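Long-range contacts in triabin (Triatoma pallidipennis, PDB 1AVG), which inhibits thrombin by forming a 1:1 non-covalent complex, inhibiting fibrin formation and thrombin-induced platelet aggregation while barely lowering the enzyme's amidolytic activity: residues Ser7-Met12 against Thr97-Ser102; Trp25-Gly30 against Arg123-Glu128; Ile56-Phe61 against Arg111-Thr116. All blocks are in the same frame, centred on the assembly; numbering follows the deposited sequence.

Contact 1: residues Ser7-Met12 against Thr97-Ser102; sequences SIEKAM and TFISVS
The closely packed part lies at M12, where the N-terminal lead-in E9-M12 runs beside strand 92-101 of the calycin barrel. M12 N bonds to F98 O at 2.9 Å, nearly along the C=O axis but with a bent N-H (132°). The same oxygen receives the CA-H of A11. M12 CG sits in the crowded position between backbone N and carbonyl carbon, carrying the thioether along the strand. M12 CB then lies 3.3 Å from I99 O, and the M12 side chain crosses that of V101 at about a right angle, SD against CG1. Next to it, I99 and S100 both face L108 in a classic beta bulge where the strand turns. Toward E9 the packing loosens: T97 CG2 lies 4.0 Å from E9 CB, and I99 CD1 reaches E9 OE1. The exposed K10 points away, and S7 and I8 are poorly ordered. E9 bends at chi2, so OE1 accepts the N-H of the next residue, K10, from above the carboxylate plane, while OE2 bonds to Y124 OH. These partners are consistent with an ionised carboxylate; one backbone bond and apolar packing hold the lead-in to the strand, and E9 ties it through Y124 to strand 122-128.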
loop_
_atom_site.group_PDB
_atom_site.type_symbol
_atom_site.label_atom_id
_atom_site.label_comp_id
_atom_site.label_asym_id
_atom_site.label_seq_id
_atom_site.Cartn_x
_atom_site.Cartn_y
_atom_site.Cartn_z
ATOM N N SER C 7 -14.904 18.782 5.611
ATOM C CA SER C 7 -14.871 20.224 5.396
ATOM C C SER C 7 -13.452 20.723 5.103
ATOM O O SER C 7 -13.234 21.484 4.154
ATOM C CB SER C 7 -15.435 20.946 6.627
ATOM O OG SER C 7 -16.520 20.230 7.200
ATOM N N ILE C 8 -12.490 20.272 5.907
ATOM C CA ILE C 8 -11.102 20.688 5.738
ATOM C C ILE C 8 -10.307 19.743 4.842
ATOM O O ILE C 8 -9.090 19.628 4.971
ATOM C CB ILE C 8 -10.378 20.884 7.107
ATOM C CG1 ILE C 8 -10.253 19.559 7.862
ATOM C CG2 ILE C 8 -11.136 21.895 7.969
ATOM C CD1 ILE C 8 -9.577 19.695 9.221
ATOM N N GLU C 9 -11.002 19.051 3.948
ATOM C CA GLU C 9 -10.347 18.141 3.020
ATOM C C GLU C 9 -10.059 18.891 1.724
ATOM O O GLU C 9 -10.246 20.105 1.642
ATOM C CB GLU C 9 -11.225 16.914 2.741
ATOM C CG GLU C 9 -10.870 15.678 3.565
ATOM C CD GLU C 9 -9.530 15.060 3.179
ATOM O OE1 GLU C 9 -9.068 15.272 2.034
ATOM O OE2 GLU C 9 -8.936 14.352 4.022
ATOM N N LYS C 10 -9.614 18.167 0.707
ATOM C CA LYS C 10 -9.306 18.776 -0.573
ATOM C C LYS C 10 -9.810 17.853 -1.677
ATOM O O LYS C 10 -9.433 16.682 -1.734
ATOM C CB LYS C 10 -7.794 18.982 -0.688
ATOM C CG LYS C 10 -7.365 19.876 -1.835
ATOM C CD LYS C 10 -5.870 20.123 -1.791
ATOM C CE LYS C 10 -5.453 21.141 -2.833
ATOM N NZ LYS C 10 -4.007 21.459 -2.705
ATOM N N ALA C 11 -10.704 18.366 -2.515
ATOM C CA ALA C 11 -11.264 17.575 -3.606
ATOM C C ALA C 11 -10.200 17.319 -4.660
ATOM O O ALA C 11 -9.169 17.989 -4.678
ATOM C CB ALA C 11 -12.463 18.279 -4.217
ATOM N N MET C 12 -10.463 16.374 -5.556
ATOM C CA MET C 12 -9.506 16.018 -6.589
ATOM C C MET C 12 -9.352 16.961 -7.780
ATOM O O MET C 12 -8.510 16.722 -8.646
ATOM C CB MET C 12 -9.757 14.595 -7.080
ATOM C CG MET C 12 -10.987 14.423 -7.928
ATOM S SD MET C 12 -11.081 12.731 -8.465
ATOM C CE MET C 12 -10.634 12.840 -10.196
ATOM N N THR C 97 -17.135 14.878 -0.845
ATOM C CA THR C 97 -15.867 15.531 -1.187
ATOM C C THR C 97 -15.075 14.400 -1.832
ATOM O O THR C 97 -14.640 13.470 -1.148
ATOM C CB THR C 97 -15.106 16.030 0.060
ATOM O OG1 THR C 97 -15.878 17.026 0.737
ATOM C CG2 THR C 97 -13.765 16.626 -0.335
ATOM N N PHE C 98 -14.963 14.425 -3.151
ATOM C CA PHE C 98 -14.257 13.360 -3.835
ATOM C C PHE C 98 -12.757 13.505 -3.694
ATOM O O PHE C 98 -12.191 14.513 -4.101
ATOM C CB PHE C 98 -14.684 13.312 -5.294
ATOM C CG PHE C 98 -16.146 13.006 -5.477
ATOM C CD1 PHE C 98 -17.096 14.026 -5.453
ATOM C CD2 PHE C 98 -16.583 11.695 -5.628
ATOM C CE1 PHE C 98 -18.461 13.746 -5.571
ATOM C CE2 PHE C 98 -17.943 11.405 -5.747
ATOM C CZ PHE C 98 -18.886 12.437 -5.715
ATOM N N ILE C 99 -12.125 12.492 -3.108
ATOM C CA ILE C 99 -10.675 12.472 -2.881
ATOM C C ILE C 99 -9.904 11.864 -4.075
ATOM O O ILE C 99 -9.012 12.497 -4.643
ATOM C CB ILE C 99 -10.313 11.634 -1.605
ATOM C CG1 ILE C 99 -11.290 11.911 -0.451
ATOM C CG2 ILE C 99 -8.886 11.910 -1.171
ATOM C CD1 ILE C 99 -11.277 13.319 0.083
ATOM N N SER C 100 -10.276 10.643 -4.454
ATOM C CA SER C 100 -9.631 9.905 -5.536
ATOM C C SER C 100 -10.691 9.012 -6.141
ATOM O O SER C 100 -11.410 8.335 -5.416
ATOM C CB SER C 100 -8.512 9.028 -4.963
ATOM O OG SER C 100 -7.983 8.120 -5.917
ATOM N N VAL C 101 -10.757 8.963 -7.462
ATOM C CA VAL C 101 -11.767 8.158 -8.121
ATOM C C VAL C 101 -11.419 7.704 -9.530
ATOM O O VAL C 101 -10.791 8.424 -10.297
ATOM C CB VAL C 101 -13.175 8.902 -8.130
ATOM C CG1 VAL C 101 -13.008 10.385 -8.340
ATOM C CG2 VAL C 101 -14.103 8.340 -9.214
ATOM N N SER C 102 -11.763 6.462 -9.823
ATOM C CA SER C 102 -11.584 5.909 -11.138
ATOM C C SER C 102 -13.025 5.555 -11.431
ATOM O O SER C 102 -13.560 4.585 -10.903
ATOM C CB SER C 102 -10.710 4.665 -11.105
ATOM O OG SER C 102 -11.154 3.760 -10.116
#

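Contact 2: residues Trp25-Gly30 against Arg123-Glu128; sequences WYLAHG and RYLVFE. Unlike the reference sequence in segment 123-128: R123 (reference Asp), F127 (reference Leu).
Closure of the calycin beta-barrel happens here, where the first strand, 24-28, meets the last, 122-128. Their axes approach to 4.5 Å with directions 142° apart, well short of antiparallel, consistent with a single hydrogen-bonded bridge, Y26 with E128. Y26 N to E128 O and E128 N to Y26 O are both 2.8 Å, nearly straight and in the carbonyl planes. Beyond it the backbones part and water 1 bridges the gap: it accepts from A28 N and lies 2.8 Å from V126 O, with E128 OE2, salt-bridged to a basic side chain of another protein chain, also within bonding distance. L27, its CG anti to the backbone N, sets CD2 over the face of the F127 ring, 4.1 Å from the centroid, and CD1 against L125 CB. W25 CE3 packs on F127 CB at 3.9 Å. At the splayed end, the extended R123 chain brings its guanidinium perpendicular to the H29 ring, ND1 meeting one guanidinium face 3.1 Å from CZ; the angles are poor for a hydrogen bond. H29 NE2 bonds to E55 instead. Strand 51-56 hydrogen-bonds along the other edge of 24-28, strand 106-115 flanks 122-128, and F20 of helix 17-20 stacks on W25.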
loop_
_atom_site.group_PDB
_atom_site.type_symbol
_atom_site.label_atom_id
_atom_site.label_comp_id
_atom_site.label_asym_id
_atom_site.label_seq_id
_atom_site.Cartn_x
_atom_site.Cartn_y
_atom_site.Cartn_z
ATOM N N TRP C 25 -23.265 2.308 -8.064
ATOM C CA TRP C 25 -22.088 2.177 -7.220
ATOM C C TRP C 25 -22.582 1.449 -5.987
ATOM O O TRP C 25 -23.696 1.693 -5.524
ATOM C CB TRP C 25 -21.561 3.542 -6.787
ATOM C CG TRP C 25 -20.937 4.359 -7.874
ATOM C CD1 TRP C 25 -21.520 5.384 -8.567
ATOM C CD2 TRP C 25 -19.577 4.291 -8.327
ATOM N NE1 TRP C 25 -20.603 5.965 -9.413
ATOM C CE2 TRP C 25 -19.403 5.315 -9.281
ATOM C CE3 TRP C 25 -18.488 3.469 -8.013
ATOM C CZ2 TRP C 25 -18.176 5.540 -9.919
ATOM C CZ3 TRP C 25 -17.272 3.694 -8.649
ATOM C CH2 TRP C 25 -17.128 4.721 -9.588
ATOM N N TYR C 26 -21.780 0.526 -5.486
ATOM C CA TYR C 26 -22.118 -0.227 -4.288
ATOM C C TYR C 26 -21.189 0.257 -3.190
ATOM O O TYR C 26 -20.004 0.439 -3.417
ATOM C CB TYR C 26 -21.937 -1.720 -4.536
ATOM C CG TYR C 26 -22.973 -2.303 -5.462
ATOM C CD1 TYR C 26 -22.792 -2.286 -6.840
ATOM C CD2 TYR C 26 -24.123 -2.898 -4.954
ATOM C CE1 TYR C 26 -23.734 -2.854 -7.695
ATOM C CE2 TYR C 26 -25.066 -3.466 -5.786
ATOM C CZ TYR C 26 -24.868 -3.446 -7.156
ATOM O OH TYR C 26 -25.794 -4.059 -7.976
ATOM N N LEU C 27 -21.728 0.466 -2.002
ATOM C CA LEU C 27 -20.944 0.970 -0.890
ATOM C C LEU C 27 -21.206 0.184 0.400
ATOM O O LEU C 27 -22.292 0.262 0.969
ATOM C CB LEU C 27 -21.266 2.458 -0.719
ATOM C CG LEU C 27 -21.053 3.221 0.582
ATOM C CD1 LEU C 27 -19.598 3.256 0.978
ATOM C CD2 LEU C 27 -21.565 4.626 0.371
ATOM N N ALA C 28 -20.217 -0.596 0.836
ATOM C CA ALA C 28 -20.339 -1.390 2.055
ATOM C C ALA C 28 -19.551 -0.721 3.156
ATOM O O ALA C 28 -18.545 -0.057 2.901
ATOM C CB ALA C 28 -19.825 -2.792 1.833
ATOM N N HIS C 29 -20.012 -0.897 4.388
ATOM C CA HIS C 29 -19.334 -0.290 5.531
ATOM C C HIS C 29 -18.390 -1.244 6.239
ATOM O O HIS C 29 -17.829 -0.917 7.279
ATOM C CB HIS C 29 -20.352 0.297 6.514
ATOM C CG HIS C 29 -20.936 1.598 6.065
ATOM N ND1 HIS C 29 -20.729 2.778 6.740
ATOM C CD2 HIS C 29 -21.710 1.909 4.997
ATOM C CE1 HIS C 29 -21.349 3.762 6.113
ATOM N NE2 HIS C 29 -21.950 3.259 5.050
ATOM N N GLY C 30 -18.199 -2.411 5.640
ATOM C CA GLY C 30 -17.322 -3.419 6.205
ATOM C C GLY C 30 -17.372 -4.653 5.333
ATOM O O GLY C 30 -18.329 -4.827 4.579
ATOM N N ARG C 123 -17.144 10.636 7.405
ATOM C CA ARG C 123 -16.504 9.345 7.272
ATOM C C ARG C 123 -15.985 9.138 5.848
ATOM O O ARG C 123 -16.632 9.526 4.873
ATOM C CB ARG C 123 -17.499 8.255 7.688
ATOM C CG ARG C 123 -16.943 6.844 7.783
ATOM C CD ARG C 123 -17.959 5.933 8.467
ATOM N NE ARG C 123 -17.706 4.509 8.238
ATOM C CZ ARG C 123 -18.459 3.527 8.728
ATOM N NH1 ARG C 123 -19.521 3.802 9.481
ATOM N NH2 ARG C 123 -18.155 2.262 8.463
ATOM N N TYR C 124 -14.765 8.618 5.750
ATOM C CA TYR C 124 -14.134 8.339 4.465
ATOM C C TYR C 124 -14.680 7.003 3.985
ATOM O O TYR C 124 -14.515 5.981 4.653
ATOM C CB TYR C 124 -12.608 8.287 4.616
ATOM C CG TYR C 124 -11.981 9.609 5.042
ATOM C CD1 TYR C 124 -11.688 10.602 4.105
ATOM C CD2 TYR C 124 -11.692 9.866 6.378
ATOM C CE1 TYR C 124 -11.125 11.821 4.498
ATOM C CE2 TYR C 124 -11.126 11.077 6.779
ATOM C CZ TYR C 124 -10.847 12.051 5.840
ATOM O OH TYR C 124 -10.293 13.250 6.255
ATOM N N LEU C 125 -15.347 7.020 2.838
ATOM C CA LEU C 125 -15.969 5.825 2.281
ATOM C C LEU C 125 -15.408 5.473 0.910
ATOM O O LEU C 125 -14.824 6.320 0.234
ATOM C CB LEU C 125 -17.479 6.051 2.159
ATOM C CG LEU C 125 -18.243 6.575 3.376
ATOM C CD1 LEU C 125 -19.632 7.017 2.934
ATOM C CD2 LEU C 125 -18.328 5.514 4.451
ATOM N N VAL C 126 -15.608 4.222 0.500
ATOM C CA VAL C 126 -15.141 3.734 -0.788
ATOM C C VAL C 126 -16.303 3.175 -1.609
ATOM O O VAL C 126 -16.891 2.155 -1.241
ATOM C CB VAL C 126 -14.073 2.633 -0.613
ATOM C CG1 VAL C 126 -13.787 1.954 -1.948
ATOM C CG2 VAL C 126 -12.805 3.223 -0.047
ATOM N N PHE C 127 -16.634 3.850 -2.708
ATOM C CA PHE C 127 -17.718 3.421 -3.587
ATOM C C PHE C 127 -17.144 2.458 -4.615
ATOM O O PHE C 127 -16.185 2.783 -5.311
ATOM C CB PHE C 127 -18.338 4.617 -4.322
ATOM C CG PHE C 127 -19.033 5.620 -3.422
ATOM C CD1 PHE C 127 -18.304 6.575 -2.719
ATOM C CD2 PHE C 127 -20.426 5.654 -3.338
ATOM C CE1 PHE C 127 -18.954 7.552 -1.956
ATOM C CE2 PHE C 127 -21.081 6.630 -2.575
ATOM C CZ PHE C 127 -20.345 7.575 -1.889
ATOM N N GLU C 128 -17.719 1.271 -4.707
ATOM C CA GLU C 128 -17.257 0.277 -5.659
ATOM C C GLU C 128 -18.133 0.248 -6.893
ATOM O O GLU C 128 -19.338 0.451 -6.808
ATOM C CB GLU C 128 -17.262 -1.102 -5.020
ATOM C CG GLU C 128 -16.186 -1.268 -3.997
ATOM C CD GLU C 128 -16.128 -2.667 -3.464
ATOM O OE1 GLU C 128 -15.830 -3.597 -4.250
ATOM O OE2 GLU C 128 -16.384 -2.835 -2.254
HETATM O O HOH W 1 -17.183 -0.442 -0.213
#

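Contact 3: residues Ile56-Phe61 against Arg111-Thr116; sequences IGYNKF and RSITFT
F115, near the end of strand 106-115, meets a cluster of side chains from the loop that follows strand 51-56, so that two parts of the calycin barrel touch through side chains alone; the closest CA atoms, of K60 and F115, are 9.7 Å apart. The F115 ring is approached at its rim. F61 CE1 lies in its plane, 3.5 Å from F115 CE2, the two rings meeting rim to rim with planes at 59° and neither covering the other's face. Y58 reaches in tip to tip, its CE2 3.9 Å from F115 CZ, while K60 CE passes obliquely by F115 CE1 at 3.9 Å. Y58 OH continues past the ring to I113 CD1, 3.3 Å away. The loop residues are ordered among themselves by a type I turn from Y58 to F61, closed by F61 N to Y58 O at 3.0 Å. Y58 CG stands anti to its backbone N (chi1 -164°), which sends the ring toward the strand, and one of its faces carries K60 CG. Over the opposite face comes R111 NH2; its cation-pi geometry, with CZ 5.5 Å from the Y58 centroid, is long and at most weakly attractive. Farther out, polar partners set these groups. R111 NH2 forms a salt bridge with E55, which also accepts from H29, and H29 stacks on Y58. F67 meets the F61 ring and F92 the F115 ring, extending the aromatic cluster into strands 66-71 and 92-101. The E55 carboxylate would be expected to stay ionised beside R111. The phenol itself is anchored at its tip, where Y58 OH hydrogen-bonds to E121 OE2.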
loop_
_atom_site.group_PDB
_atom_site.type_symbol
_atom_site.label_atom_id
_atom_site.label_comp_id
_atom_site.label_asym_id
_atom_site.label_seq_id
_atom_site.Cartn_x
_atom_site.Cartn_y
_atom_site.Cartn_z
ATOM N N ILE C 56 -24.614 -0.486 2.091
ATOM C CA ILE C 56 -24.761 -1.658 2.950
ATOM C C ILE C 56 -24.040 -1.510 4.285
ATOM O O ILE C 56 -22.954 -0.921 4.349
ATOM C CB ILE C 56 -24.163 -2.889 2.257
ATOM C CG1 ILE C 56 -24.747 -3.042 0.855
ATOM C CG2 ILE C 56 -24.437 -4.130 3.066
ATOM C CD1 ILE C 56 -23.732 -3.450 -0.193
ATOM N N GLY C 57 -24.656 -2.030 5.342
ATOM C CA GLY C 57 -24.067 -2.015 6.675
ATOM C C GLY C 57 -24.170 -0.757 7.517
ATOM O O GLY C 57 -23.551 -0.670 8.592
ATOM N N TYR C 58 -24.945 0.219 7.048
ATOM C CA TYR C 58 -25.095 1.467 7.783
ATOM C C TYR C 58 -26.262 1.352 8.744
ATOM O O TYR C 58 -27.413 1.565 8.379
ATOM C CB TYR C 58 -25.299 2.637 6.824
ATOM C CG TYR C 58 -25.088 3.997 7.449
ATOM C CD1 TYR C 58 -24.018 4.236 8.307
ATOM C CD2 TYR C 58 -25.954 5.050 7.168
ATOM C CE1 TYR C 58 -23.816 5.491 8.869
ATOM C CE2 TYR C 58 -25.766 6.305 7.721
ATOM C CZ TYR C 58 -24.696 6.522 8.571
ATOM O OH TYR C 58 -24.519 7.768 9.125
ATOM N N ASN C 59 -25.936 1.035 9.989
ATOM C CA ASN C 59 -26.906 0.860 11.069
ATOM C C ASN C 59 -27.935 1.971 11.276
ATOM O O ASN C 59 -28.912 1.772 11.997
ATOM C CB ASN C 59 -26.162 0.609 12.385
ATOM C CG ASN C 59 -24.981 1.550 12.574
ATOM O OD1 ASN C 59 -25.136 2.774 12.586
ATOM N ND2 ASN C 59 -23.787 0.982 12.672
ATOM N N LYS C 60 -27.728 3.131 10.660
ATOM C CA LYS C 60 -28.666 4.243 10.813
ATOM C C LYS C 60 -29.880 4.151 9.877
ATOM O O LYS C 60 -30.878 4.840 10.094
ATOM C CB LYS C 60 -27.949 5.579 10.594
ATOM C CG LYS C 60 -26.683 5.749 11.418
ATOM C CD LYS C 60 -26.931 6.445 12.743
ATOM C CE LYS C 60 -27.116 7.947 12.551
ATOM N NZ LYS C 60 -27.240 8.679 13.847
ATOM N N PHE C 61 -29.798 3.296 8.856
ATOM C CA PHE C 61 -30.878 3.128 7.882
ATOM C C PHE C 61 -31.735 1.879 8.103
ATOM O O PHE C 61 -31.251 0.848 8.561
ATOM C CB PHE C 61 -30.308 3.061 6.456
ATOM C CG PHE C 61 -29.672 4.337 5.980
ATOM C CD1 PHE C 61 -30.117 5.572 6.428
ATOM C CD2 PHE C 61 -28.619 4.297 5.078
ATOM C CE1 PHE C 61 -29.520 6.746 5.984
ATOM C CE2 PHE C 61 -28.018 5.465 4.628
ATOM C CZ PHE C 61 -28.468 6.690 5.083
ATOM N N ARG C 111 -17.644 11.749 3.179
ATOM C CA ARG C 111 -19.067 12.041 3.255
ATOM C C ARG C 111 -19.529 12.613 4.584
ATOM O O ARG C 111 -19.123 12.155 5.654
ATOM C CB ARG C 111 -19.830 10.762 2.957
ATOM C CG ARG C 111 -21.338 10.807 3.105
ATOM C CD ARG C 111 -21.902 9.757 2.163
ATOM N NE ARG C 111 -22.954 8.884 2.685
ATOM C CZ ARG C 111 -22.963 8.308 3.881
ATOM N NH1 ARG C 111 -21.985 8.519 4.753
ATOM N NH2 ARG C 111 -23.869 7.378 4.138
ATOM N N SER C 112 -20.349 13.649 4.503
ATOM C CA SER C 112 -20.912 14.268 5.686
ATOM C C SER C 112 -22.406 14.052 5.604
ATOM O O SER C 112 -23.046 14.494 4.645
ATOM C CB SER C 112 -20.617 15.760 5.715
ATOM O OG SER C 112 -19.231 15.978 5.841
ATOM N N ILE C 113 -22.942 13.275 6.537
ATOM C CA ILE C 113 -24.374 13.032 6.556
ATOM C C ILE C 113 -24.880 13.864 7.712
ATOM O O ILE C 113 -24.239 13.943 8.771
ATOM C CB ILE C 113 -24.777 11.530 6.781
ATOM C CG1 ILE C 113 -23.591 10.586 6.595
ATOM C CG2 ILE C 113 -25.857 11.123 5.790
ATOM C CD1 ILE C 113 -22.827 10.279 7.868
ATOM N N THR C 114 -25.998 14.530 7.485
ATOM C CA THR C 114 -26.601 15.366 8.504
ATOM C C THR C 114 -28.092 15.048 8.590
ATOM O O THR C 114 -28.905 15.573 7.818
ATOM C CB THR C 114 -26.400 16.853 8.166
ATOM O OG1 THR C 114 -25.014 17.099 7.892
ATOM C CG2 THR C 114 -26.840 17.716 9.321
ATOM N N PHE C 115 -28.442 14.121 9.474
ATOM C CA PHE C 115 -29.838 13.753 9.646
ATOM C C PHE C 115 -30.508 14.899 10.365
ATOM O O PHE C 115 -29.863 15.599 11.149
ATOM C CB PHE C 115 -29.965 12.466 10.456
ATOM C CG PHE C 115 -29.413 11.267 9.755
ATOM C CD1 PHE C 115 -28.056 10.968 9.831
ATOM C CD2 PHE C 115 -30.238 10.458 8.989
ATOM C CE1 PHE C 115 -27.526 9.879 9.149
ATOM C CE2 PHE C 115 -29.722 9.369 8.304
ATOM C CZ PHE C 115 -28.359 9.077 8.383
ATOM N N THR C 116 -31.786 15.113 10.070
ATOM C CA THR C 116 -32.553 16.186 10.696
ATOM C C THR C 116 -32.447 16.086 12.220
ATOM O O THR C 116 -32.488 17.097 12.933
ATOM C CB THR C 116 -34.026 16.115 10.251
ATOM O OG1 THR C 116 -34.466 14.749 10.270
ATOM C CG2 THR C 116 -34.178 16.669 8.839
#

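Overall arrangement
From the N terminus, the lead-in 7-12 closes its long loop at 97-102 in contact 1, tying the segment before helix 17-20 to strand 92-101. Strand 24-28 starts inside that loop and finds its partner in contact 2 only at 122-128, so contacts 1 and 2 cross. Contact 3, from 56-61 to 111-116, is nested within the loop of contact 2 and also crosses contact 1. All three reach one sheet. Contacts 1 and 2 touch at E9 and Y124; contacts 2 and 3 join through I56, whose backbone pairs with L27 and H29. Contacts 1 and 3 do not touch, but their strands 92-101 and 106-115 are sheet neighbours.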